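Local coordinates for integral membrane indolylacetylinositol arabinosyltransferase EmbC (PDB 7BVE), which probably transfers arabinose residues to the growing arabinan of the mycobacterial cell wall, working as a membrane-embedded glycosyltransferase, at residues K101-I109 with T117-V125; Q132-T142 with G152-G160. All coordinates share one frame; numbering follows the deposited sequence.

Following the chain from the N terminus, contact 1 comes first: 101-109 runs into strand 107-112, turns, and comes back as strand 115-120, so the contact closes the 107-112/115-120 hairpin and runs on through a turn into strand 123-129. That strand leads into helix 130-133, where contact 2 opens; it closes the following hairpin, 140-145 with 149-155. The two loops therefore lie in series, with centres about 20 Å apart. Contact 1 belongs to a four-stranded antiparallel sheet and contact 2 to a larger antiparallel one. They touch at two places within the concanavalin-like domain: CG2 of I109 lies 3.8 Å from CD2 of L141, and V125 CG1 packs against the backbone N of G152.

Contact 1: K101-I109 with T117-V125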
# COMPACT_ATOMS: atom_id res chain seq x y z
N LYS A 101 -21.82 -25.66 9.47
CA LYS A 101 -21.95 -24.58 10.43
C LYS A 101 -23.30 -24.56 11.11
O LYS A 101 -23.70 -23.53 11.63
CB LYS A 101 -21.71 -23.24 9.73
CG LYS A 101 -20.36 -23.09 9.10
CD LYS A 101 -19.27 -22.98 10.14
CE LYS A 101 -17.94 -22.70 9.49
NZ LYS A 101 -16.84 -22.61 10.48
N ALA A 102 -24.01 -25.68 11.11
CA ALA A 102 -25.35 -25.71 11.69
C ALA A 102 -25.33 -25.72 13.20
O ALA A 102 -26.33 -25.35 13.82
CB ALA A 102 -26.09 -26.94 11.21
N ILE A 103 -24.23 -26.15 13.81
CA ILE A 103 -24.17 -26.28 15.25
C ILE A 103 -23.81 -24.97 15.94
O ILE A 103 -24.32 -24.71 17.04
CB ILE A 103 -23.18 -27.42 15.62
CG1 ILE A 103 -23.23 -27.73 17.12
CG2 ILE A 103 -21.76 -27.14 15.11
CD1 ILE A 103 -24.55 -28.24 17.57
N ASP A 104 -23.04 -24.10 15.30
CA ASP A 104 -22.58 -22.86 15.91
C ASP A 104 -23.31 -21.64 15.39
O ASP A 104 -22.81 -20.52 15.55
CB ASP A 104 -21.08 -22.70 15.72
CG ASP A 104 -20.66 -22.82 14.29
OD1 ASP A 104 -21.49 -23.24 13.47
OD2 ASP A 104 -19.51 -22.47 13.97
N ARG A 105 -24.47 -21.81 14.76
CA ARG A 105 -25.28 -20.68 14.31
C ARG A 105 -26.76 -20.80 14.62
O ARG A 105 -27.43 -19.77 14.63
CB ARG A 105 -25.12 -20.45 12.80
CG ARG A 105 -23.74 -19.98 12.40
CD ARG A 105 -23.62 -19.69 10.94
NE ARG A 105 -22.24 -19.42 10.59
CZ ARG A 105 -21.81 -19.18 9.36
NH1 ARG A 105 -22.68 -19.15 8.35
NH2 ARG A 105 -20.53 -18.95 9.13
N GLY A 106 -27.28 -21.98 14.87
CA GLY A 106 -28.71 -22.12 15.03
C GLY A 106 -29.13 -22.87 16.27
O GLY A 106 -28.41 -22.92 17.26
N LEU A 107 -30.31 -23.47 16.22
CA LEU A 107 -30.90 -24.15 17.36
C LEU A 107 -31.13 -25.62 17.03
O LEU A 107 -31.43 -25.97 15.89
CB LEU A 107 -32.23 -23.51 17.73
CG LEU A 107 -32.99 -23.81 19.01
CD1 LEU A 107 -33.71 -22.56 19.28
CD2 LEU A 107 -34.01 -24.90 18.87
N LEU A 108 -31.01 -26.47 18.04
CA LEU A 108 -31.21 -27.91 17.90
C LEU A 108 -31.76 -28.47 19.20
O LEU A 108 -31.32 -28.08 20.28
CB LEU A 108 -29.91 -28.63 17.54
CG LEU A 108 -29.28 -28.47 16.16
CD1 LEU A 108 -27.90 -29.03 16.16
CD2 LEU A 108 -30.10 -29.19 15.14
N ILE A 109 -32.71 -29.38 19.09
CA ILE A 109 -33.21 -30.15 20.22
C ILE A 109 -32.84 -31.59 19.90
O ILE A 109 -33.61 -32.53 20.10
CB ILE A 109 -34.72 -29.91 20.46
CG1 ILE A 109 -34.99 -28.41 20.53
CG2 ILE A 109 -35.16 -30.41 21.83
CD1 ILE A 109 -36.43 -28.05 20.60
N THR A 117 -31.01 -32.86 24.69
CA THR A 117 -30.46 -31.51 24.97
C THR A 117 -30.82 -30.57 23.82
O THR A 117 -31.22 -31.07 22.75
CB THR A 117 -28.94 -31.57 25.17
OG1 THR A 117 -28.35 -32.10 23.98
CG2 THR A 117 -28.54 -32.40 26.36
N VAL A 118 -30.74 -29.26 24.07
CA VAL A 118 -31.04 -28.23 23.03
C VAL A 118 -29.82 -27.31 22.94
O VAL A 118 -29.60 -26.51 23.87
CB VAL A 118 -32.31 -27.43 23.38
CG1 VAL A 118 -32.56 -26.30 22.38
CG2 VAL A 118 -33.53 -28.33 23.47
N ILE A 119 -29.03 -27.45 21.86
CA ILE A 119 -27.81 -26.62 21.70
C ILE A 119 -28.21 -25.32 21.00
O ILE A 119 -28.67 -25.39 19.84
CB ILE A 119 -26.72 -27.38 20.92
CG1 ILE A 119 -26.20 -28.59 21.70
CG2 ILE A 119 -25.59 -26.44 20.51
CD1 ILE A 119 -25.33 -29.52 20.89
N VAL A 120 -28.03 -24.19 21.68
CA VAL A 120 -28.36 -22.86 21.10
C VAL A 120 -27.05 -22.07 20.97
O VAL A 120 -26.37 -21.87 22.00
CB VAL A 120 -29.38 -22.10 21.97
CG1 VAL A 120 -29.65 -20.70 21.44
CG2 VAL A 120 -30.68 -22.88 22.10
N ARG A 121 -26.73 -21.63 19.75
CA ARG A 121 -25.49 -20.86 19.49
C ARG A 121 -24.28 -21.58 20.10
O ARG A 121 -23.56 -20.93 20.89
CB ARG A 121 -25.62 -19.43 20.04
CG ARG A 121 -24.44 -18.53 19.71
CD ARG A 121 -24.29 -18.30 18.22
NE ARG A 121 -25.47 -17.67 17.65
CZ ARG A 121 -25.61 -17.35 16.36
NH1 ARG A 121 -24.62 -17.60 15.51
NH2 ARG A 121 -26.72 -16.79 15.94
N ASN A 122 -24.11 -22.87 19.79
CA ASN A 122 -22.93 -23.64 20.29
C ASN A 122 -22.81 -23.78 21.81
O ASN A 122 -21.76 -24.19 22.25
CB ASN A 122 -21.59 -23.18 19.73
CG ASN A 122 -20.82 -24.32 19.12
OD1 ASN A 122 -21.09 -25.48 19.42
ND2 ASN A 122 -19.91 -24.00 18.22
N THR A 123 -23.82 -23.45 22.59
CA THR A 123 -23.63 -23.58 24.04
C THR A 123 -24.83 -24.30 24.62
O THR A 123 -25.84 -23.73 24.52
CB THR A 123 -23.68 -22.19 24.65
OG1 THR A 123 -25.00 -21.67 24.57
CG2 THR A 123 -22.75 -21.20 23.99
N PRO A 124 -24.76 -25.36 25.42
CA PRO A 124 -25.98 -26.01 25.87
C PRO A 124 -26.82 -25.14 26.80
O PRO A 124 -26.29 -24.36 27.46
CB PRO A 124 -25.49 -27.25 26.61
CG PRO A 124 -24.08 -27.39 26.13
CD PRO A 124 -23.58 -25.97 25.99
N VAL A 125 -28.13 -25.33 26.80
CA VAL A 125 -29.02 -24.53 27.67
C VAL A 125 -29.58 -25.44 28.77
O VAL A 125 -29.28 -25.22 29.88
CB VAL A 125 -30.08 -23.81 26.83
CG1 VAL A 125 -31.12 -23.11 27.66
CG2 VAL A 125 -29.44 -22.82 25.89
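V118 lays CG1 4.0 Å from CD2 of L107, the two side chains crossing at a slant. I119 follows, on the same face of the sheet as L108. Its CG2 meets CD1 of I103 at 3.6 Å, a contact made possible because I103 carries CG1 anti to its backbone N (chi1 -172°), which sends CD1 toward the returning strand; the main-chain bond from L108 N to I119 O is weak. V120 comes next and, on the same face as L107, runs side by side with it, CG2 4.0 Å from CG of L107; F143 of strand 140-145 packs against both residues. At R121 the strand gives way to a turn, and R121 N donates a fairly straight bond of 3.3 Å to G106 O. The arginine chain, bent at chi2 and chi3, folds back so that R105 O sits over one face of its guanidinium, while NH1 makes only a weak bond to D104 O; the firmer partner of NH2 is R180 O. N122 lies alongside D104, both pointing the same way, with the amide and carboxylate planes 73° apart. T123 then closes the turn: its N and OG1 both donate to V120 O, the hydroxyl at 2.9 Å. This is an antiparallel beta hairpin, 107-112 with 115-120, followed by a type I' turn from V120 to T123 that leads into the next strand of the sheet.

Contact 2: Q132-T142 with G152-G160; sequences QVLSPDCRYLT and GEFVGLTQG
V155, F154 and L157 are the three residues most covered by the other segment in this contact, the open end of an antiparallel beta hairpin in which strand 140-145 pairs with 149-155 and loop residues C138 and L157 meet beyond the paired strands. V155 sets its side chain against Y140, CG2 3.8 Å from CB of Y140, with its CB near the plane of the tyrosine ring at the edge; the same CG2 also touches OG1 of T142. V155 O accepts a bond from R139 N. F154 faces the other way, into the interior of the sheet packing, where V126 and A128 of strand 123-129 also reach it. V133 brings CG2 to 4.0 Å from CE1 of F154, the two side chains crossing at about a right angle. L157, just past G156, packs against Q132 and C138: its CD2 lies 3.5 Å from Q132 O and 3.6 Å from CB of C138. C138 turns SG anti to its own backbone N (chi1 -172°), bringing the sulfur to the edge of the F154 ring, 3.5 Å from CD1, and L141 places CD1 over one face, 3.8 Å from the F154 centroid and 21° off the ring normal.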
# COMPACT_ATOMS: atom_id res chain seq x y z
N GLN A 132 -36.08 -40.27 31.85
CA GLN A 132 -36.70 -39.34 32.78
C GLN A 132 -37.60 -38.35 32.05
O GLN A 132 -38.57 -37.85 32.64
CB GLN A 132 -35.60 -38.63 33.58
CG GLN A 132 -36.07 -37.81 34.76
CD GLN A 132 -34.90 -37.25 35.56
OE1 GLN A 132 -33.74 -37.47 35.21
NE2 GLN A 132 -35.21 -36.53 36.63
N VAL A 133 -37.32 -38.08 30.77
CA VAL A 133 -38.23 -37.28 29.95
C VAL A 133 -39.48 -38.07 29.59
O VAL A 133 -40.60 -37.56 29.65
CB VAL A 133 -37.49 -36.77 28.70
CG1 VAL A 133 -38.45 -36.10 27.73
CG2 VAL A 133 -36.42 -35.78 29.08
N LEU A 134 -39.32 -39.36 29.27
CA LEU A 134 -40.47 -40.21 28.95
C LEU A 134 -41.25 -40.68 30.19
O LEU A 134 -42.13 -41.54 30.05
CB LEU A 134 -40.03 -41.44 28.15
CG LEU A 134 -39.98 -41.35 26.62
CD1 LEU A 134 -41.36 -40.99 26.07
CD2 LEU A 134 -38.93 -40.38 26.10
N SER A 135 -40.96 -40.14 31.38
CA SER A 135 -41.71 -40.39 32.59
C SER A 135 -43.10 -39.75 32.48
O SER A 135 -43.34 -38.94 31.58
CB SER A 135 -40.93 -39.85 33.78
OG SER A 135 -40.79 -38.45 33.71
N PRO A 136 -44.04 -40.08 33.38
CA PRO A 136 -45.31 -39.33 33.39
C PRO A 136 -45.19 -37.87 33.84
O PRO A 136 -46.18 -37.14 33.77
CB PRO A 136 -46.18 -40.14 34.36
CG PRO A 136 -45.24 -40.96 35.15
CD PRO A 136 -44.14 -41.29 34.20
N ASP A 137 -44.02 -37.43 34.30
CA ASP A 137 -43.74 -36.02 34.55
C ASP A 137 -43.20 -35.40 33.26
O ASP A 137 -43.37 -35.95 32.17
CB ASP A 137 -42.78 -35.88 35.73
CG ASP A 137 -43.42 -36.27 37.04
OD1 ASP A 137 -44.66 -36.15 37.14
OD2 ASP A 137 -42.69 -36.69 37.96
N CYS A 138 -42.58 -34.22 33.39
CA CYS A 138 -41.95 -33.46 32.29
C CYS A 138 -42.98 -33.08 31.23
O CYS A 138 -42.92 -33.49 30.08
CB CYS A 138 -40.77 -34.22 31.68
SG CYS A 138 -39.80 -33.29 30.50
N ARG A 139 -43.95 -32.27 31.65
CA ARG A 139 -45.09 -31.96 30.80
C ARG A 139 -44.77 -31.01 29.66
O ARG A 139 -45.58 -30.90 28.73
CB ARG A 139 -46.22 -31.39 31.66
CG ARG A 139 -46.78 -32.39 32.64
CD ARG A 139 -48.01 -31.85 33.33
NE ARG A 139 -47.69 -30.68 34.14
CZ ARG A 139 -47.29 -30.74 35.40
NH1 ARG A 139 -47.15 -31.92 36.00
NH2 ARG A 139 -47.03 -29.63 36.07
N TYR A 140 -43.64 -30.31 29.68
CA TYR A 140 -43.34 -29.35 28.63
C TYR A 140 -41.85 -29.31 28.39
O TYR A 140 -41.06 -29.94 29.10
CB TYR A 140 -43.85 -27.95 28.97
CG TYR A 140 -45.34 -27.81 29.06
CD1 TYR A 140 -46.11 -27.72 27.91
CD2 TYR A 140 -45.98 -27.76 30.28
CE1 TYR A 140 -47.48 -27.60 27.98
CE2 TYR A 140 -47.35 -27.63 30.37
CZ TYR A 140 -48.10 -27.55 29.21
OH TYR A 140 -49.46 -27.42 29.28
N LEU A 141 -41.47 -28.58 27.35
CA LEU A 141 -40.09 -28.22 27.04
C LEU A 141 -40.07 -26.75 26.64
O LEU A 141 -39.73 -26.39 25.51
CB LEU A 141 -39.50 -29.17 25.99
CG LEU A 141 -38.06 -29.06 25.49
CD1 LEU A 141 -37.11 -28.92 26.64
CD2 LEU A 141 -37.70 -30.28 24.67
N THR A 142 -40.59 -25.91 27.53
CA THR A 142 -40.68 -24.47 27.30
C THR A 142 -39.31 -23.87 27.00
O THR A 142 -38.32 -24.17 27.66
CB THR A 142 -41.28 -23.82 28.54
OG1 THR A 142 -42.53 -24.44 28.85
CG2 THR A 142 -41.52 -22.34 28.31
N GLY A 152 -34.40 -22.15 28.79
CA GLY A 152 -35.12 -23.39 28.59
C GLY A 152 -35.54 -24.01 29.91
O GLY A 152 -34.96 -23.72 30.95
N GLU A 153 -36.55 -24.87 29.86
CA GLU A 153 -37.09 -25.46 31.08
C GLU A 153 -37.86 -26.75 30.84
O GLU A 153 -38.85 -26.75 30.12
CB GLU A 153 -38.01 -24.48 31.79
CG GLU A 153 -38.59 -25.03 33.07
CD GLU A 153 -39.48 -24.05 33.78
OE1 GLU A 153 -39.66 -22.93 33.28
OE2 GLU A 153 -40.02 -24.41 34.85
N PHE A 154 -37.44 -27.85 31.48
CA PHE A 154 -38.22 -29.08 31.53
C PHE A 154 -39.23 -28.93 32.65
O PHE A 154 -38.88 -29.00 33.83
CB PHE A 154 -37.32 -30.30 31.76
CG PHE A 154 -36.48 -30.68 30.58
CD1 PHE A 154 -36.99 -31.48 29.57
CD2 PHE A 154 -35.16 -30.27 30.49
CE1 PHE A 154 -36.21 -31.85 28.49
CE2 PHE A 154 -34.38 -30.64 29.41
CZ PHE A 154 -34.91 -31.43 28.41
N VAL A 155 -40.50 -28.74 32.29
CA VAL A 155 -41.54 -28.42 33.26
C VAL A 155 -42.09 -29.72 33.83
O VAL A 155 -42.90 -30.39 33.19
CB VAL A 155 -42.65 -27.58 32.63
CG1 VAL A 155 -43.70 -27.21 33.67
CG2 VAL A 155 -42.07 -26.34 31.98
N GLY A 156 -41.68 -30.06 35.05
CA GLY A 156 -42.20 -31.25 35.70
C GLY A 156 -41.19 -32.02 36.53
O GLY A 156 -41.58 -32.73 37.46
N LEU A 157 -39.90 -31.90 36.22
CA LEU A 157 -38.88 -32.66 36.92
C LEU A 157 -37.80 -31.74 37.46
O LEU A 157 -37.66 -30.58 37.05
CB LEU A 157 -38.28 -33.75 36.01
CG LEU A 157 -37.59 -33.47 34.67
CD1 LEU A 157 -36.10 -33.24 34.82
CD2 LEU A 157 -37.82 -34.65 33.77
N THR A 158 -37.02 -32.28 38.40
CA THR A 158 -35.94 -31.57 39.07
C THR A 158 -34.64 -32.33 38.86
O THR A 158 -34.61 -33.38 38.20
CB THR A 158 -36.21 -31.44 40.57
OG1 THR A 158 -36.34 -32.74 41.15
CG2 THR A 158 -37.48 -30.65 40.83
N GLN A 159 -33.55 -31.81 39.43
CA GLN A 159 -32.26 -32.47 39.30
C GLN A 159 -32.19 -33.73 40.16
O GLN A 159 -33.10 -34.05 40.93
CB GLN A 159 -31.12 -31.55 39.73
CG GLN A 159 -30.84 -30.35 38.84
CD GLN A 159 -31.69 -29.18 39.22
OE1 GLN A 159 -32.36 -29.20 40.24
NE2 GLN A 159 -31.63 -28.12 38.42
N GLY A 160 -31.08 -34.44 40.03
CA GLY A 160 -30.83 -35.62 40.82
C GLY A 160 -29.55 -35.49 41.63
O GLY A 160 -29.17 -34.39 42.05